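Local coordinates for uncharacterized protein (Leptospirillum rubarum, PDB 3O2I) that is of unknown function, belongs to a family likewise uncharacterised, and assembles as a dimer of two-helix, antiparallel-sheet bodies with a protruding strand and C-terminal helix, at residues E49-T52 against E53-Y57; S70-H73 against L74-E78. All coordinates share one frame; numbering follows the deposited sequence.

From the N terminus the chain runs through the antiparallel strands 28-35 and 41-47, and contact 1 closes the loop that follows, where residues 49-52 turn into helix 53-63. Contact 2 comes next in series, at the start of helix 72-87. Neither contact nests in the other or crosses it: their centres lie about 20 Å apart and their nearest atoms about 8 Å. Each is a helix start, one capped by side chains and the other wound largely through backbone bonds. Strand 28-35 is their common neighbour, touched by Tyr50 and Phe56 from contact 1 and by Trp72, His73 and Ile76 from contact 2, and both also meet the second subunit.

Contact 1 (E49-T52 against E53-Y57); sequences EYWT and EDEFY
Thr52 and Glu55 exchange hydrogen bonds between side chain and backbone in both directions. Glu55 N donates to Thr52 OG1 at 3.0 Å, a nearly straight bond with an N-H...O angle of 169°. In return Thr52 N donates a hydrogen bond to Glu55 OE1 at 2.9 Å, reaching the anti side of the carboxylate and lying slightly out of its plane. With chi1 at 81°, Thr52 OG1 sits between its own backbone N and carbonyl carbon, turned to the first helical turn, while CG2 packs against the carboxylate, 3.2 Å from Glu55 OE1. The Glu55 chain is extended beyond CG and crosses the threonine side chain at about a right angle; its CB and CG pass close to Thr52 OG1 before the carboxylate reaches back to Thr52 N. Two of the N-H groups around the helix start thus gain side-chain acceptors, and the carboxylate near this end is probably stabilised by the helix dipole.

The backbone takes over with Phe56 N donating to Thr52 O at 3.0 Å. A water bridges Tyr50 OH and Glu53 N, accepting from the latter at 2.9 Å, while Thr52 N lies above one face of the Tyr50 ring, toward its rim. Trp51 brings the edge of its indole to the Glu55 chain, CE3 lying 4.1 Å from Glu55 CB, with ring and carboxylate planes 63° apart. Farther out, Trp51 stacks on Phe89 and meets Tyr30 and His47 edge-to-face; its N is hydrogen-bonded to Tyr30 OH. Gln96 of the second subunit hydrogen-bonds to both Trp51 O and Glu53 OE1 through NE2. Together, the threonine N-cap and the glutamate three residues later make a classic capping box, here opening helix 53-63 after strand 41-47.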
ATOM      1  N   GLU B  49       1.688  12.818   8.656  1.00 36.76           N
ATOM      2  CA  GLU B  49       1.207  12.534  10.008  1.00 43.51           C
ATOM      3  C   GLU B  49       0.289  11.323  10.096  1.00 41.25           C
ATOM      4  O   GLU B  49      -0.299  10.896   9.103  1.00 36.56           O
ATOM      5  CB  GLU B  49       0.533  13.759  10.628  1.00 46.01           C
ATOM      6  CG  GLU B  49       1.508  14.870  10.987  1.00 60.59           C
ATOM      7  CD  GLU B  49       1.058  15.649  12.212  1.00 75.15           C
ATOM      8  OE1 GLU B  49       0.215  16.563  12.073  1.00 74.64           O
ATOM      9  OE2 GLU B  49       1.540  15.336  13.321  1.00 84.33           O
ATOM     10  N   TYR B  50       0.192  10.765  11.299  1.00 43.11           N
ATOM     11  CA  TYR B  50      -0.700   9.647  11.553  1.00 41.22           C
ATOM     12  C   TYR B  50      -2.090  10.161  11.891  1.00 42.88           C
ATOM     13  O   TYR B  50      -2.252  11.038  12.741  1.00 45.89           O
ATOM     14  CB  TYR B  50      -0.175   8.780  12.701  1.00 43.80           C
ATOM     15  CG  TYR B  50      -1.178   7.758  13.194  1.00 41.02           C
ATOM     16  CD1 TYR B  50      -1.772   7.886  14.446  1.00 40.01           C
ATOM     17  CD2 TYR B  50      -1.547   6.671  12.395  1.00 35.63           C
ATOM     18  CE1 TYR B  50      -2.705   6.956  14.898  1.00 44.20           C
ATOM     19  CE2 TYR B  50      -2.484   5.740  12.834  1.00 36.96           C
ATOM     20  CZ  TYR B  50      -3.057   5.883  14.085  1.00 45.41           C
ATOM     21  OH  TYR B  50      -3.983   4.956  14.516  1.00 45.85           O
ATOM     22  N   TRP B  51      -3.088   9.624  11.206  1.00 37.22           N
ATOM     23  CA  TRP B  51      -4.475   9.914  11.522  1.00 35.09           C
ATOM     24  C   TRP B  51      -5.053   8.635  12.088  1.00 36.64           C
ATOM     25  O   TRP B  51      -4.911   7.580  11.470  1.00 35.11           O
ATOM     26  CB  TRP B  51      -5.251  10.293  10.261  1.00 38.03           C
ATOM     27  CG  TRP B  51      -4.745  11.502   9.530  1.00 44.35           C
ATOM     28  CD1 TRP B  51      -3.668  11.560   8.695  1.00 45.13           C
ATOM     29  CD2 TRP B  51      -5.312  12.822   9.548  1.00 48.89           C
ATOM     30  NE1 TRP B  51      -3.521  12.839   8.203  1.00 51.27           N
ATOM     31  CE2 TRP B  51      -4.519  13.629   8.709  1.00 51.25           C
ATOM     32  CE3 TRP B  51      -6.408  13.400  10.198  1.00 54.85           C
ATOM     33  CZ2 TRP B  51      -4.785  14.988   8.507  1.00 53.05           C
ATOM     34  CZ3 TRP B  51      -6.675  14.748   9.990  1.00 56.65           C
ATOM     35  CH2 TRP B  51      -5.865  15.526   9.152  1.00 55.98           C
ATOM     36  N   THR B  52      -5.680   8.715  13.260  1.00 36.46           N
ATOM     37  CA  THR B  52      -6.397   7.571  13.826  1.00 37.87           C
ATOM     38  C   THR B  52      -7.470   7.102  12.832  1.00 38.36           C
ATOM     39  O   THR B  52      -7.819   7.830  11.905  1.00 33.65           O
ATOM     40  CB  THR B  52      -7.105   7.947  15.140  1.00 36.44           C
ATOM     41  OG1 THR B  52      -8.333   8.603  14.825  1.00 38.68           O
ATOM     42  CG2 THR B  52      -6.236   8.886  15.998  1.00 39.37           C
ATOM     43  N   GLU B  53      -7.993   5.894  13.017  1.00 36.44           N
ATOM     44  CA  GLU B  53      -9.026   5.391  12.110  1.00 39.60           C
ATOM     45  C   GLU B  53     -10.280   6.282  12.171  1.00 41.07           C
ATOM     46  O   GLU B  53     -10.876   6.611  11.142  1.00 42.10           O
ATOM     47  CB  GLU B  53      -9.375   3.923  12.414  1.00 40.65           C
ATOM     48  CG  GLU B  53     -10.103   3.174  11.267  1.00 51.34           C
ATOM     49  CD  GLU B  53      -9.166   2.730  10.126  1.00 54.27           C
ATOM     50  OE1 GLU B  53      -7.952   3.049  10.177  1.00 47.68           O
ATOM     51  OE2 GLU B  53      -9.647   2.050   9.183  1.00 51.12           O
ATOM     52  N   ASP B  54     -10.668   6.688  13.372  1.00 46.52           N
ATOM     53  CA  ASP B  54     -11.837   7.564  13.529  1.00 47.55           C
ATOM     54  C   ASP B  54     -11.658   8.920  12.854  1.00 43.78           C
ATOM     55  O   ASP B  54     -12.569   9.417  12.196  1.00 45.90           O
ATOM     56  CB  ASP B  54     -12.190   7.734  15.000  1.00 47.78           C
ATOM     57  CG  ASP B  54     -12.870   6.518  15.561  1.00 56.99           C
ATOM     58  OD1 ASP B  54     -13.190   5.617  14.760  1.00 58.15           O
ATOM     59  OD2 ASP B  54     -13.086   6.459  16.789  1.00 65.30           O
ATOM     60  N   GLU B  55     -10.476   9.505  13.000  1.00 43.12           N
ATOM     61  CA  GLU B  55     -10.163  10.756  12.316  1.00 41.35           C
ATOM     62  C   GLU B  55     -10.277  10.564  10.804  1.00 37.77           C
ATOM     63  O   GLU B  55     -10.830  11.407  10.096  1.00 40.72           O
ATOM     64  CB  GLU B  55      -8.753  11.226  12.696  1.00 37.50           C
ATOM     65  CG  GLU B  55      -8.659  11.889  14.078  1.00 44.98           C
ATOM     66  CD  GLU B  55      -7.223  12.216  14.463  1.00 49.85           C
ATOM     67  OE1 GLU B  55      -6.299  11.465  14.068  1.00 48.87           O
ATOM     68  OE2 GLU B  55      -7.021  13.225  15.157  1.00 46.97           O
ATOM     69  N   PHE B  56      -9.748   9.440  10.323  1.00 33.00           N
ATOM     70  CA  PHE B  56      -9.810   9.075   8.907  1.00 31.91           C
ATOM     71  C   PHE B  56     -11.256   9.026   8.385  1.00 36.59           C
ATOM     72  O   PHE B  56     -11.575   9.660   7.378  1.00 37.39           O
ATOM     73  CB  PHE B  56      -9.086   7.734   8.695  1.00 32.95           C
ATOM     74  CG  PHE B  56      -8.900   7.344   7.252  1.00 30.38           C
ATOM     75  CD1 PHE B  56      -8.969   8.286   6.244  1.00 27.37           C
ATOM     76  CD2 PHE B  56      -8.630   6.014   6.911  1.00 26.71           C
ATOM     77  CE1 PHE B  56      -8.803   7.921   4.918  1.00 34.26           C
ATOM     78  CE2 PHE B  56      -8.457   5.646   5.596  1.00 29.73           C
ATOM     79  CZ  PHE B  56      -8.540   6.598   4.593  1.00 32.54           C
ATOM     80  N   TYR B  57     -12.126   8.284   9.071  1.00 37.37           N
ATOM     81  CA  TYR B  57     -13.552   8.250   8.719  1.00 39.72           C
ATOM     82  C   TYR B  57     -14.193   9.639   8.742  1.00 43.18           C
ATOM     83  O   TYR B  57     -14.944   9.990   7.836  1.00 44.73           O
ATOM     84  CB  TYR B  57     -14.327   7.303   9.636  1.00 37.69           C
ATOM     85  CG  TYR B  57     -14.294   5.862   9.183  1.00 41.41           C
ATOM     86  CD1 TYR B  57     -13.290   5.001   9.609  1.00 47.65           C
ATOM     87  CD2 TYR B  57     -15.262   5.366   8.321  1.00 40.08           C
ATOM     88  CE1 TYR B  57     -13.253   3.677   9.188  1.00 51.71           C
ATOM     89  CE2 TYR B  57     -15.241   4.044   7.900  1.00 41.21           C
ATOM     90  CZ  TYR B  57     -14.233   3.206   8.333  1.00 46.14           C
ATOM     91  OH  TYR B  57     -14.202   1.897   7.915  1.00 39.52           O
TER
HETATM   92  O   HOH W   1      -6.900   4.125  15.038  1.00 49.06           O

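Contact 2 (S70-H73 against L74-E78); sequences SDWH and LQILE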
ATOM      1  N   SER B  70     -22.888  11.446  -6.168  1.00 63.93           N
ATOM      2  CA  SER B  70     -22.657  10.287  -7.028  1.00 69.77           C
ATOM      3  C   SER B  70     -22.517   8.985  -6.236  1.00 66.57           C
ATOM      4  O   SER B  70     -22.403   9.008  -5.009  1.00 64.63           O
ATOM      5  CB  SER B  70     -21.410  10.506  -7.891  1.00 71.67           C
ATOM      6  OG  SER B  70     -20.256  10.703  -7.088  1.00 71.83           O
ATOM      7  N   ASP B  71     -22.547   7.858  -6.949  1.00 60.13           N
ATOM      8  CA  ASP B  71     -22.270   6.550  -6.367  1.00 54.81           C
ATOM      9  C   ASP B  71     -20.769   6.418  -6.073  1.00 48.81           C
ATOM     10  O   ASP B  71     -19.948   7.123  -6.662  1.00 47.76           O
ATOM     11  CB  ASP B  71     -22.695   5.431  -7.316  1.00 61.28           C
ATOM     12  CG  ASP B  71     -24.180   5.430  -7.597  1.00 66.16           C
ATOM     13  OD1 ASP B  71     -24.969   5.778  -6.691  1.00 65.77           O
ATOM     14  OD2 ASP B  71     -24.553   5.061  -8.730  1.00 70.75           O
ATOM     15  N   TRP B  72     -20.412   5.504  -5.176  1.00 39.24           N
ATOM     16  CA  TRP B  72     -19.051   5.461  -4.645  1.00 35.82           C
ATOM     17  C   TRP B  72     -17.988   5.415  -5.757  1.00 42.09           C
ATOM     18  O   TRP B  72     -17.030   6.182  -5.726  1.00 49.52           O
ATOM     19  CB  TRP B  72     -18.901   4.326  -3.611  1.00 40.86           C
ATOM     20  CG  TRP B  72     -17.546   4.272  -2.910  1.00 37.51           C
ATOM     21  CD1 TRP B  72     -16.644   3.244  -2.953  1.00 39.02           C
ATOM     22  CD2 TRP B  72     -16.955   5.289  -2.081  1.00 36.97           C
ATOM     23  NE1 TRP B  72     -15.531   3.559  -2.205  1.00 38.93           N
ATOM     24  CE2 TRP B  72     -15.697   4.807  -1.660  1.00 42.74           C
ATOM     25  CE3 TRP B  72     -17.366   6.558  -1.657  1.00 43.74           C
ATOM     26  CZ2 TRP B  72     -14.848   5.552  -0.834  1.00 40.28           C
ATOM     27  CZ3 TRP B  72     -16.525   7.295  -0.840  1.00 39.76           C
ATOM     28  CH2 TRP B  72     -15.276   6.793  -0.439  1.00 40.77           C
ATOM     29  N   HIS B  73     -18.174   4.552  -6.753  1.00 37.90           N
ATOM     30  CA  HIS B  73     -17.208   4.442  -7.846  1.00 48.92           C
ATOM     31  C   HIS B  73     -16.825   5.796  -8.464  1.00 56.69           C
ATOM     32  O   HIS B  73     -15.756   5.929  -9.067  1.00 52.91           O
ATOM     33  CB  HIS B  73     -17.673   3.439  -8.917  1.00 55.55           C
ATOM     34  CG  HIS B  73     -18.796   3.934  -9.777  1.00 68.26           C
ATOM     35  ND1 HIS B  73     -18.590   4.494 -11.020  1.00 74.21           N
ATOM     36  CD2 HIS B  73     -20.135   3.939  -9.580  1.00 69.90           C
ATOM     37  CE1 HIS B  73     -19.754   4.826 -11.548  1.00 76.23           C
ATOM     38  NE2 HIS B  73     -20.708   4.501 -10.695  1.00 73.03           N
ATOM     39  N   LEU B  74     -17.687   6.798  -8.305  1.00 57.98           N
ATOM     40  CA  LEU B  74     -17.359   8.150  -8.756  1.00 60.18           C
ATOM     41  C   LEU B  74     -17.036   9.063  -7.573  1.00 54.83           C
ATOM     42  O   LEU B  74     -16.139   9.914  -7.652  1.00 50.52           O
ATOM     43  CB  LEU B  74     -18.497   8.748  -9.591  1.00 70.46           C
ATOM     44  CG  LEU B  74     -18.870   8.032 -10.893  1.00 78.65           C
ATOM     45  CD1 LEU B  74     -20.108   8.656 -11.540  1.00 77.34           C
ATOM     46  CD2 LEU B  74     -17.696   8.021 -11.864  1.00 83.49           C
ATOM     47  N   GLN B  75     -17.768   8.885  -6.478  1.00 47.83           N
ATOM     48  CA  GLN B  75     -17.563   9.703  -5.286  1.00 43.94           C
ATOM     49  C   GLN B  75     -16.154   9.543  -4.715  1.00 50.09           C
ATOM     50  O   GLN B  75     -15.579  10.500  -4.203  1.00 57.33           O
ATOM     51  CB  GLN B  75     -18.603   9.359  -4.216  1.00 45.02           C
ATOM     52  CG  GLN B  75     -18.385  10.059  -2.884  1.00 46.92           C
ATOM     53  CD  GLN B  75     -18.983  11.448  -2.848  1.00 54.09           C
ATOM     54  OE1 GLN B  75     -18.655  12.259  -1.978  1.00 49.74           O
ATOM     55  NE2 GLN B  75     -19.882  11.728  -3.788  1.00 51.57           N
ATOM     56  N   ILE B  76     -15.600   8.335  -4.805  1.00 47.36           N
ATOM     57  CA  ILE B  76     -14.264   8.075  -4.270  1.00 41.22           C
ATOM     58  C   ILE B  76     -13.269   9.066  -4.848  1.00 44.94           C
ATOM     59  O   ILE B  76     -12.422   9.589  -4.132  1.00 43.73           O
ATOM     60  CB  ILE B  76     -13.790   6.633  -4.525  1.00 43.30           C
ATOM     61  CG1 ILE B  76     -12.491   6.361  -3.758  1.00 41.00           C
ATOM     62  CG2 ILE B  76     -13.601   6.364  -6.021  1.00 45.69           C
ATOM     63  CD1 ILE B  76     -12.048   4.899  -3.795  1.00 33.45           C
ATOM     64  N   LEU B  77     -13.402   9.337  -6.142  1.00 49.40           N
ATOM     65  CA  LEU B  77     -12.557  10.306  -6.833  1.00 50.58           C
ATOM     66  C   LEU B  77     -12.637  11.683  -6.189  1.00 49.74           C
ATOM     67  O   LEU B  77     -11.637  12.403  -6.106  1.00 46.56           O
ATOM     68  CB  LEU B  77     -12.959  10.405  -8.305  1.00 56.75           C
ATOM     69  CG  LEU B  77     -12.811   9.127  -9.126  1.00 61.12           C
ATOM     70  CD1 LEU B  77     -13.234   9.372 -10.566  1.00 59.68           C
ATOM     71  CD2 LEU B  77     -11.367   8.604  -9.057  1.00 55.28           C
ATOM     72  N   GLU B  78     -13.836  12.040  -5.730  1.00 48.16           N
ATOM     73  CA  GLU B  78     -14.075  13.365  -5.163  1.00 48.93           C
ATOM     74  C   GLU B  78     -13.485  13.491  -3.761  1.00 45.87           C
ATOM     75  O   GLU B  78     -12.831  14.481  -3.444  1.00 56.69           O
ATOM     76  CB  GLU B  78     -15.583  13.695  -5.164  1.00 54.83           C
ATOM     77  CG  GLU B  78     -16.253  13.478  -6.522  1.00 59.86           C
ATOM     78  CD  GLU B  78     -17.504  14.327  -6.719  1.00 71.68           C
ATOM     79  OE1 GLU B  78     -18.488  13.817  -7.309  1.00 69.57           O
ATOM     80  OE2 GLU B  78     -17.505  15.500  -6.286  1.00 76.43           O
TER
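Trp72 has chi1 at -175°, which swings its CG away from the backbone N and lays the indole along the first helical turn, where Ile76 comes over one face. Ile76 CB lies 4.1 Å from the centroid of the six-membered ring, a CH-pi contact offset toward the rim, and CG1 reaches Trp72 CZ2 at 3.8 Å. Gln75 CG lies 3.8 Å from Trp72 CE3, and the bend at chi2 (85°) turns the amide toward Ser68 and Ser70. Its NE2 donates to Ser68 O and only weakly to Ser70 OG, at 3.5 Å. Replacing Trp72 by alanine is likely to leave Ile76 and the Gln75 methylene without their aromatic cover and Val33 O without its indole donor.

Leu74 N and Gln75 N converge on Asp71 O from opposite faces of its carbonyl plane, each at 2.8 Å. Ile76 N meets Trp72 O in the carbonyl plane at 2.7 Å. Asp71 holds the N-cap position without a side-chain capping bond. His73 and Leu74 run side by side, Leu74 CG over the imidazole face. Helix 72-87 thus begins against strand 28-35, where Trp72 NE1 hydrogen-bonds to Val33 O and Ile76 rests on Leu32, while Phe100 of the second subunit meets the indole edge-to-face.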